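Local coordinates for protein exodeoxyribonuclease (Neisseria meningitidis, PDB 2JC5) that probably cleaves the DNA backbone at abasic sites as a magnesium- or manganese-dependent AP endonuclease of the exonuclease III type in DNA repair, at residues 78-83 and 96-101; 3-8 and 27-32; 193-198 and 234-239. All blocks are in the same frame, centred on the assembly; numbering follows the deposited sequence.

Interaction 1. Residues 78-83 and 96-101; sequences DNVQIG and VRCDFG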
loop_
_atom_site.group_PDB
_atom_site.type_symbol
_atom_site.label_atom_id
_atom_site.label_comp_id
_atom_site.label_asym_id
_atom_site.label_seq_id
_atom_site.Cartn_x
_atom_site.Cartn_y
_atom_site.Cartn_z
ATOM N N ASP A 78 2.481 16.218 -11.994
ATOM C CA ASP A 78 1.837 17.028 -13.025
ATOM C C ASP A 78 0.376 16.695 -13.234
ATOM O O ASP A 78 -0.337 17.431 -13.900
ATOM C CB ASP A 78 2.612 16.998 -14.323
ATOM C CG ASP A 78 2.934 15.643 -14.757
ATOM O OD1 ASP A 78 1.985 14.855 -14.902
ATOM O OD2 ASP A 78 4.135 15.370 -14.964
ATOM N N ASN A 79 -0.071 15.607 -12.613
ATOM C CA ASN A 79 -1.464 15.211 -12.648
ATOM C C ASN A 79 -1.758 14.390 -11.406
ATOM O O ASN A 79 -0.885 13.661 -10.920
ATOM C CB ASN A 79 -1.747 14.399 -13.908
ATOM C CG ASN A 79 -3.202 14.045 -14.055
ATOM O OD1 ASN A 79 -4.064 14.929 -14.099
ATOM N ND2 ASN A 79 -3.494 12.748 -14.143
ATOM N N VAL A 80 -2.971 14.541 -10.886
ATOM C CA VAL A 80 -3.409 13.828 -9.685
ATOM C C VAL A 80 -4.845 13.345 -9.885
ATOM O O VAL A 80 -5.693 14.099 -10.360
ATOM C CB VAL A 80 -3.340 14.734 -8.435
ATOM C CG1 VAL A 80 -3.910 14.040 -7.186
ATOM C CG2 VAL A 80 -1.904 15.196 -8.178
ATOM N N GLN A 81 -5.091 12.071 -9.569
ATOM C CA GLN A 81 -6.420 11.512 -9.537
ATOM C C GLN A 81 -6.786 11.170 -8.100
ATOM O O GLN A 81 -6.113 10.367 -7.444
ATOM C CB GLN A 81 -6.490 10.266 -10.423
ATOM C CG GLN A 81 -7.857 9.635 -10.522
ATOM C CD GLN A 81 -7.865 8.331 -11.251
ATOM O OE1 GLN A 81 -6.983 8.067 -12.050
ATOM N NE2 GLN A 81 -8.853 7.488 -10.955
ATOM N N ILE A 82 -7.873 11.768 -7.628
ATOM C CA ILE A 82 -8.398 11.525 -6.289
ATOM C C ILE A 82 -9.590 10.590 -6.431
ATOM O O ILE A 82 -10.627 10.954 -6.993
ATOM C CB ILE A 82 -8.853 12.835 -5.609
ATOM C CG1 ILE A 82 -7.719 13.844 -5.589
ATOM C CG2 ILE A 82 -9.367 12.570 -4.191
ATOM C CD1 ILE A 82 -6.509 13.461 -4.756
ATOM N N GLY A 83 -9.443 9.379 -5.925
ATOM C CA GLY A 83 -10.492 8.398 -6.013
ATOM C C GLY A 83 -10.541 7.670 -7.337
ATOM O O GLY A 83 -9.910 8.067 -8.322
ATOM N N VAL A 96 -5.486 7.086 -4.322
ATOM C CA VAL A 96 -4.912 8.331 -4.870
ATOM C C VAL A 96 -3.846 7.946 -5.862
ATOM O O VAL A 96 -3.057 7.032 -5.611
ATOM C CB VAL A 96 -4.303 9.248 -3.796
ATOM C CG1 VAL A 96 -3.464 10.402 -4.421
ATOM C CG2 VAL A 96 -5.377 9.785 -2.900
ATOM N N ARG A 97 -3.818 8.643 -6.987
ATOM C CA ARG A 97 -2.815 8.420 -8.029
ATOM C C ARG A 97 -2.110 9.722 -8.350
ATOM O O ARG A 97 -2.765 10.726 -8.609
ATOM C CB ARG A 97 -3.478 7.900 -9.293
ATOM C CG ARG A 97 -2.544 7.789 -10.481
ATOM C CD ARG A 97 -3.209 7.182 -11.688
ATOM N NE ARG A 97 -2.338 7.257 -12.862
ATOM C CZ ARG A 97 -2.505 6.568 -13.987
ATOM N NH1 ARG A 97 -3.504 5.717 -14.138
ATOM N NH2 ARG A 97 -1.634 6.713 -14.977
ATOM N N CYS A 98 -0.786 9.689 -8.352
ATOM C CA CYS A 98 0.027 10.846 -8.734
ATOM C C CYS A 98 0.917 10.501 -9.911
ATOM O O CYS A 98 1.593 9.471 -9.908
ATOM C CB CYS A 98 0.863 11.312 -7.558
ATOM S SG CYS A 98 -0.112 12.044 -6.254
ATOM N N ASP A 99 0.898 11.372 -10.920
ATOM C CA ASP A 99 1.682 11.203 -12.144
ATOM C C ASP A 99 2.852 12.190 -12.198
ATOM O O ASP A 99 2.711 13.375 -11.862
ATOM C CB ASP A 99 0.810 11.440 -13.384
ATOM C CG ASP A 99 -0.351 10.487 -13.501
ATOM O OD1 ASP A 99 -0.335 9.414 -12.860
ATOM O OD2 ASP A 99 -1.291 10.839 -14.246
ATOM N N PHE A 100 4.000 11.680 -12.625
ATOM C CA PHE A 100 5.215 12.463 -12.796
ATOM C C PHE A 100 5.785 12.081 -14.152
ATOM O O PHE A 100 6.469 11.063 -14.281
ATOM C CB PHE A 100 6.247 12.138 -11.718
ATOM C CG PHE A 100 5.706 12.152 -10.318
ATOM C CD1 PHE A 100 5.089 11.029 -9.796
ATOM C CD2 PHE A 100 5.834 13.279 -9.506
ATOM C CE1 PHE A 100 4.580 11.024 -8.490
ATOM C CE2 PHE A 100 5.346 13.279 -8.206
ATOM C CZ PHE A 100 4.735 12.161 -7.687
ATOM N N GLY A 101 5.471 12.855 -15.185
ATOM C CA GLY A 101 5.814 12.441 -16.529
ATOM C C GLY A 101 5.169 11.094 -16.804
ATOM O O GLY A 101 3.972 10.930 -16.592
HETATM O O HOH W 1 2.177 13.025 -16.463
HETATM O O HOH W 2 -5.918 5.496 -12.597
#

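Interaction 2. Residues 3-8 and 27-32; sequences KIISAN and SGADIV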
loop_
_atom_site.group_PDB
_atom_site.type_symbol
_atom_site.label_atom_id
_atom_site.label_comp_id
_atom_site.label_asym_id
_atom_site.label_seq_id
_atom_site.Cartn_x
_atom_site.Cartn_y
_atom_site.Cartn_z
ATOM N N LYS A 3 13.447 6.080 -4.424
ATOM C CA LYS A 3 13.050 5.272 -3.283
ATOM C C LYS A 3 11.583 5.553 -2.998
ATOM O O LYS A 3 11.191 6.696 -2.753
ATOM C CB LYS A 3 13.937 5.618 -2.081
ATOM C CG LYS A 3 13.653 4.837 -0.832
ATOM C CD LYS A 3 14.536 5.244 0.341
ATOM C CE LYS A 3 15.967 4.868 0.105
ATOM N NZ LYS A 3 16.540 4.245 1.319
ATOM N N ILE A 4 10.770 4.498 -3.078
ATOM C CA ILE A 4 9.341 4.588 -2.828
ATOM C C ILE A 4 9.004 3.759 -1.599
ATOM O O ILE A 4 9.420 2.612 -1.515
ATOM C CB ILE A 4 8.491 4.091 -4.008
ATOM C CG1 ILE A 4 8.796 4.891 -5.277
ATOM C CG2 ILE A 4 7.021 4.214 -3.648
ATOM C CD1 ILE A 4 8.069 4.445 -6.533
ATOM N N ILE A 5 8.299 4.360 -0.637
ATOM C CA ILE A 5 7.931 3.692 0.609
ATOM C C ILE A 5 6.432 3.581 0.667
ATOM O O ILE A 5 5.746 4.566 0.389
ATOM C CB ILE A 5 8.456 4.448 1.841
ATOM C CG1 ILE A 5 9.994 4.516 1.755
ATOM C CG2 ILE A 5 7.969 3.789 3.136
ATOM C CD1 ILE A 5 10.684 5.047 3.008
ATOM N N SER A 6 5.935 2.388 1.010
ATOM C CA SER A 6 4.512 2.173 1.242
ATOM C C SER A 6 4.331 1.855 2.720
ATOM O O SER A 6 4.979 0.957 3.231
ATOM C CB SER A 6 3.995 1.025 0.388
ATOM O OG SER A 6 2.581 0.914 0.472
ATOM N N ALA A 7 3.452 2.585 3.393
ATOM C CA ALA A 7 3.238 2.366 4.817
ATOM C C ALA A 7 1.786 2.562 5.192
ATOM O O ALA A 7 1.225 3.650 5.029
ATOM C CB ALA A 7 4.136 3.289 5.648
ATOM N N ASN A 8 1.183 1.507 5.717
ATOM C CA ASN A 8 -0.083 1.650 6.420
ATOM C C ASN A 8 0.250 2.111 7.821
ATOM O O ASN A 8 0.915 1.392 8.592
ATOM C CB ASN A 8 -0.885 0.343 6.402
ATOM C CG ASN A 8 -2.155 0.435 7.231
ATOM O OD1 ASN A 8 -2.176 1.102 8.287
ATOM N ND2 ASN A 8 -3.216 -0.222 6.776
ATOM N N SER A 27 14.522 8.465 6.012
ATOM C CA SER A 27 14.492 7.348 5.116
ATOM C C SER A 27 15.070 7.679 3.750
ATOM O O SER A 27 15.399 6.770 2.991
ATOM C CB SER A 27 13.059 6.891 4.898
ATOM O OG SER A 27 12.339 7.856 4.145
ATOM N N GLY A 28 15.123 8.964 3.399
ATOM C CA GLY A 28 15.561 9.359 2.067
ATOM C C GLY A 28 14.539 9.112 0.978
ATOM O O GLY A 28 14.852 9.234 -0.202
ATOM N N ALA A 29 13.309 8.777 1.360
ATOM C CA ALA A 29 12.266 8.500 0.372
ATOM C C ALA A 29 12.002 9.687 -0.540
ATOM O O ALA A 29 11.882 10.828 -0.073
ATOM C CB ALA A 29 10.960 8.111 1.060
ATOM N N ASP A 30 11.849 9.389 -1.823
ATOM C CA ASP A 30 11.361 10.333 -2.815
ATOM C C ASP A 30 9.838 10.435 -2.824
ATOM O O ASP A 30 9.283 11.523 -3.027
ATOM C CB ASP A 30 11.845 9.935 -4.191
ATOM C CG ASP A 30 13.342 9.990 -4.294
ATOM O OD1 ASP A 30 13.863 11.127 -4.372
ATOM O OD2 ASP A 30 13.996 8.922 -4.242
ATOM N N ILE A 31 9.180 9.295 -2.600
ATOM C CA ILE A 31 7.723 9.205 -2.582
ATOM C C ILE A 31 7.320 8.298 -1.434
ATOM O O ILE A 31 7.931 7.245 -1.245
ATOM C CB ILE A 31 7.152 8.625 -3.902
ATOM C CG1 ILE A 31 7.572 9.502 -5.093
ATOM C CG2 ILE A 31 5.634 8.536 -3.834
ATOM C CD1 ILE A 31 7.297 8.901 -6.438
ATOM N N VAL A 32 6.333 8.739 -0.653
ATOM C CA VAL A 32 5.800 7.960 0.463
ATOM C C VAL A 32 4.295 7.837 0.252
ATOM O O VAL A 32 3.585 8.848 0.169
ATOM C CB VAL A 32 6.122 8.601 1.838
ATOM C CG1 VAL A 32 5.577 7.730 2.998
ATOM C CG2 VAL A 32 7.624 8.759 1.993
HETATM O O HOH W 3 15.122 3.908 3.421
#

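Interaction 3. Residues 193-198 and 234-239; sequences RTLYPD and VSAHVY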
loop_
_atom_site.group_PDB
_atom_site.type_symbol
_atom_site.label_atom_id
_atom_site.label_comp_id
_atom_site.label_asym_id
_atom_site.label_seq_id
_atom_site.Cartn_x
_atom_site.Cartn_y
_atom_site.Cartn_z
ATOM N N ARG A 193 8.360 -10.218 -3.852
ATOM C CA ARG A 193 8.489 -11.657 -4.091
ATOM C C ARG A 193 9.400 -11.911 -5.270
ATOM O O ARG A 193 10.104 -12.922 -5.304
ATOM C CB ARG A 193 7.115 -12.269 -4.328
ATOM C CG ARG A 193 7.091 -13.749 -4.539
ATOM C CD ARG A 193 7.738 -14.538 -3.449
ATOM N NE ARG A 193 7.146 -14.304 -2.138
ATOM C CZ ARG A 193 7.803 -13.957 -1.035
ATOM N NH1 ARG A 193 9.116 -13.753 -1.022
ATOM N NH2 ARG A 193 7.118 -13.796 0.098
ATOM N N THR A 194 9.415 -10.987 -6.228
ATOM C CA THR A 194 10.291 -11.116 -7.377
ATOM C C THR A 194 11.737 -10.870 -6.995
ATOM O O THR A 194 12.639 -11.609 -7.428
ATOM C CB THR A 194 9.810 -10.212 -8.525
ATOM O OG1 THR A 194 8.596 -10.765 -9.038
ATOM C CG2 THR A 194 10.821 -10.149 -9.656
ATOM N N LEU A 195 11.980 -9.840 -6.193
ATOM C CA LEU A 195 13.339 -9.544 -5.725
ATOM C C LEU A 195 13.912 -10.650 -4.835
ATOM O O LEU A 195 15.098 -10.967 -4.940
ATOM C CB LEU A 195 13.394 -8.219 -4.945
ATOM C CG LEU A 195 13.313 -6.948 -5.783
ATOM C CD1 LEU A 195 13.068 -5.730 -4.928
ATOM C CD2 LEU A 195 14.597 -6.779 -6.614
ATOM N N TYR A 196 13.078 -11.187 -3.937
ATOM C CA TYR A 196 13.527 -12.103 -2.884
ATOM C C TYR A 196 12.582 -13.303 -2.799
ATOM O O TYR A 196 11.756 -13.392 -1.903
ATOM C CB TYR A 196 13.570 -11.367 -1.538
ATOM C CG TYR A 196 14.386 -10.104 -1.590
ATOM C CD1 TYR A 196 15.717 -10.135 -1.974
ATOM C CD2 TYR A 196 13.824 -8.872 -1.301
ATOM C CE1 TYR A 196 16.482 -8.958 -2.050
ATOM C CE2 TYR A 196 14.566 -7.702 -1.381
ATOM C CZ TYR A 196 15.897 -7.743 -1.753
ATOM O OH TYR A 196 16.619 -6.566 -1.815
ATOM N N PRO A 197 12.679 -14.229 -3.757
ATOM C CA PRO A 197 11.750 -15.343 -3.854
ATOM C C PRO A 197 11.510 -16.138 -2.574
ATOM O O PRO A 197 10.402 -16.620 -2.368
ATOM C CB PRO A 197 12.400 -16.222 -4.913
ATOM C CG PRO A 197 13.074 -15.238 -5.795
ATOM C CD PRO A 197 13.635 -14.223 -4.875
ATOM N N ASP A 198 12.531 -16.272 -1.733
ATOM C CA ASP A 198 12.469 -17.149 -0.566
ATOM C C ASP A 198 12.375 -16.429 0.755
ATOM O O ASP A 198 12.428 -17.055 1.803
ATOM C CB ASP A 198 13.705 -18.057 -0.561
ATOM C CG ASP A 198 13.732 -18.965 -1.753
ATOM O OD1 ASP A 198 12.676 -19.573 -2.035
ATOM O OD2 ASP A 198 14.774 -19.046 -2.435
ATOM N N VAL A 234 16.250 -2.429 -7.729
ATOM C CA VAL A 234 17.572 -2.897 -7.292
ATOM C C VAL A 234 17.618 -3.509 -5.884
ATOM O O VAL A 234 18.464 -4.351 -5.588
ATOM C CB VAL A 234 18.649 -1.801 -7.427
ATOM C CG1 VAL A 234 18.861 -1.447 -8.896
ATOM C CG2 VAL A 234 18.303 -0.573 -6.622
ATOM N N SER A 235 16.702 -3.106 -5.017
ATOM C CA SER A 235 16.650 -3.643 -3.677
ATOM C C SER A 235 15.366 -3.255 -2.986
ATOM O O SER A 235 14.646 -2.368 -3.424
ATOM C CB SER A 235 17.840 -3.160 -2.859
ATOM O OG SER A 235 17.673 -1.811 -2.549
ATOM N N ALA A 236 15.088 -3.934 -1.889
ATOM C CA ALA A 236 13.936 -3.596 -1.060
ATOM C C ALA A 236 14.209 -4.047 0.361
ATOM O O ALA A 236 15.079 -4.903 0.609
ATOM C CB ALA A 236 12.666 -4.236 -1.603
ATOM N N HIS A 237 13.475 -3.464 1.299
ATOM C CA HIS A 237 13.481 -3.934 2.674
ATOM C C HIS A 237 12.182 -3.600 3.369
ATOM O O HIS A 237 11.457 -2.699 2.952
ATOM C CB HIS A 237 14.684 -3.400 3.467
ATOM C CG HIS A 237 14.677 -1.918 3.708
ATOM N ND1 HIS A 237 15.217 -1.016 2.814
ATOM C CD2 HIS A 237 14.245 -1.184 4.766
ATOM C CE1 HIS A 237 15.100 0.209 3.307
ATOM N NE2 HIS A 237 14.502 0.135 4.483
ATOM N N VAL A 238 11.885 -4.384 4.401
ATOM C CA VAL A 238 10.804 -4.078 5.331
ATOM C C VAL A 238 11.443 -3.412 6.534
ATOM O O VAL A 238 12.249 -4.026 7.230
ATOM C CB VAL A 238 10.024 -5.343 5.714
ATOM C CG1 VAL A 238 8.914 -5.021 6.712
ATOM C CG2 VAL A 238 9.442 -6.009 4.453
ATOM N N TYR A 239 11.085 -2.159 6.777
ATOM C CA TYR A 239 11.764 -1.380 7.798
ATOM C C TYR A 239 11.208 -1.690 9.185
ATOM O O TYR A 239 10.009 -1.498 9.445
ATOM C CB TYR A 239 11.640 0.123 7.527
ATOM C CG TYR A 239 12.348 0.966 8.565
ATOM C CD1 TYR A 239 13.736 1.068 8.583
ATOM C CD2 TYR A 239 11.635 1.636 9.534
ATOM C CE1 TYR A 239 14.378 1.831 9.522
ATOM C CE2 TYR A 239 12.276 2.420 10.485
ATOM C CZ TYR A 239 13.644 2.512 10.472
ATOM O OH TYR A 239 14.317 3.267 11.402
#

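Interaction 1. Residues 78-83 and 96-101
Asn79 pairs with Asp99 and Gln81 with Arg97 as hydrogen-bonded pairs of two antiparallel strands, whose axes run at 172° to each other and approach to 4.8 Å. The ladder lies at the edge of one of the two sheets of the DNase I-like fold: 79-82 borders 95-100, which continues inward to 103-109. Two polar pairs occupy one face. Asn79 and Asp99 lie side by side, and in the modelled conformer of Asn79 its ND2 donates an almost straight bond to Asp99 OD2 (2.9 Å), reaching it from above the carboxylate plane. The other carboxylate oxygen is engaged too: Arg97 NE meets Asp99 OD1 at 2.9 Å on its syn lone pair, and Ser104 OG also hydrogen-bonds to OD1. Arg97, extended from CG to NE, puts its guanidinium on this face, where NH2 also pairs with Glu140; a water joins NH1 to Gln81 OE1. The other face is apolar and suits branched or small residues. Val80 CG2 touches Cys98 SG at 4.1 Å and Ile82 CD1 approaches Val96 CG2 at 4.3 Å, beside His57 and His59 of strand 55-59. Past the ladder, Asp78 has CG between its backbone N and carbonyl carbon (chi1 50°), and from there OD2 reaches Gly101. The syn lone pair of Asp78 OD2 receives the N-H of Gly101 at 2.9 Å, nearly straight at 173°.

Interaction 2. Residues 3-8 and 27-32
Ile5 reaches over Ala29 toward Ser27, while Lys3 lays its aliphatic chain beside the same turn. CG1 of Ile5 stands anti to its carbonyl carbon (chi1 -60°), 3.8 Å from Ala29 CB; CD1 beyond it rests 3.6 Å from the same Ala29 CB and also meets CB and OG of Ser27. The alanine methyl lets Ile5 pack close. Ser27 OG is itself occupied, accepting from Ala29 N in an ST turn and bonding to Ile24 O. Lys3 CD passes 3.2 Å from Ser27 O, and its bent end brings NZ to the same carbonyl in a weak bond, supplemented by a water. Near the start of the strand, the anti lone pair of Asp30 OD2 takes Lys3 N at 2.9 Å. Lys3 O accepts from two donors, Asp30 N at 2.9 Å and Ile31 N at 3.3 Å, and Ile5 N continues the ladder on Ile31 O. Ile4 and Ile31 pack on the face opposite to Ile5 and Val32, Ile4 also touching Val145 and Cys147 of the other sheet. Two parallel strands linked through helices form a beta-alpha-beta crossover in the DNase I-like fold; strand 2-8 ends at Asn8, a predicted magnesium ligand hydrogen-bonded to Asp149.

Interaction 3. Residues 193-198 and 234-239
Tyr196 and Leu195 both turn toward Ser235 and Ala236, each holding CG anti to its own carbonyl carbon, with chi1 -54° for Tyr196. In Leu195 an anti chi2 of 167° then carries CD1 onward to the strand. Tyr196 is the first residue to leave the helical conformation after helix 191-195, and its ring extends from this helix end to the strand. CB of the preceding Leu195 lies over the ring centre, 3.7 Å above the plane, so one ring face is packed by its own neighbour. At the far end of the ring the phenol oxygen accepts a hydrogen bond from the strand backbone: Ala236 N donates to Tyr196 OH at 3.0 Å, with an angle of 156° at the hydrogen. A tyrosine suits this place because its rigid ring reaches from the helix end to the strand and finishes in a group able to receive a backbone N-H. Beside the hydroxyl, the ring atom CE2 lies 4.0 Å from Ala236 CB and also close to the carbonyl oxygen of that residue. Leu195 brings its CD1 branch to the same alanine, 3.7 Å from Ala236 CB, and on to the carbonyl carbon of Ser235. The single methyl is thus shared by the two side chains, and its small size lets both come close to the strand. Ser235 adds its CB, 3.8 Å from Tyr196 OH, while its backbone N is buried here without a polar partner. Around this small surface contact, Trp192 of the same helix meets Tyr196 edge-to-face and touches Ala236 and Val238, while strand 233-238, outermost in its sheet, is hydrogen-bonded on to strand 250-254.

From the N terminus, interaction 2 comes first, closing an 18-residue, mostly helical connection between segments 3-8 and 27-32. Interaction 1 follows, closing the 12 residues between 83 and 96 within the other sheet. Interaction 3 spans the longest gap, 35 residues, and joins the end of helix 191-195 to outermost strand 233-238. The three loops follow one another in series, none nesting or crossing. Interactions 1 and 2 touch where Phe100 CE1 meets Ile31 CD1 at 4.0 Å, packing the two sheets together. Interactions 2 and 3 reach the same six-stranded sheet, with strand 250-254 between them, whereas interactions 1 and 3 stay about 18 Å apart at their nearest atoms.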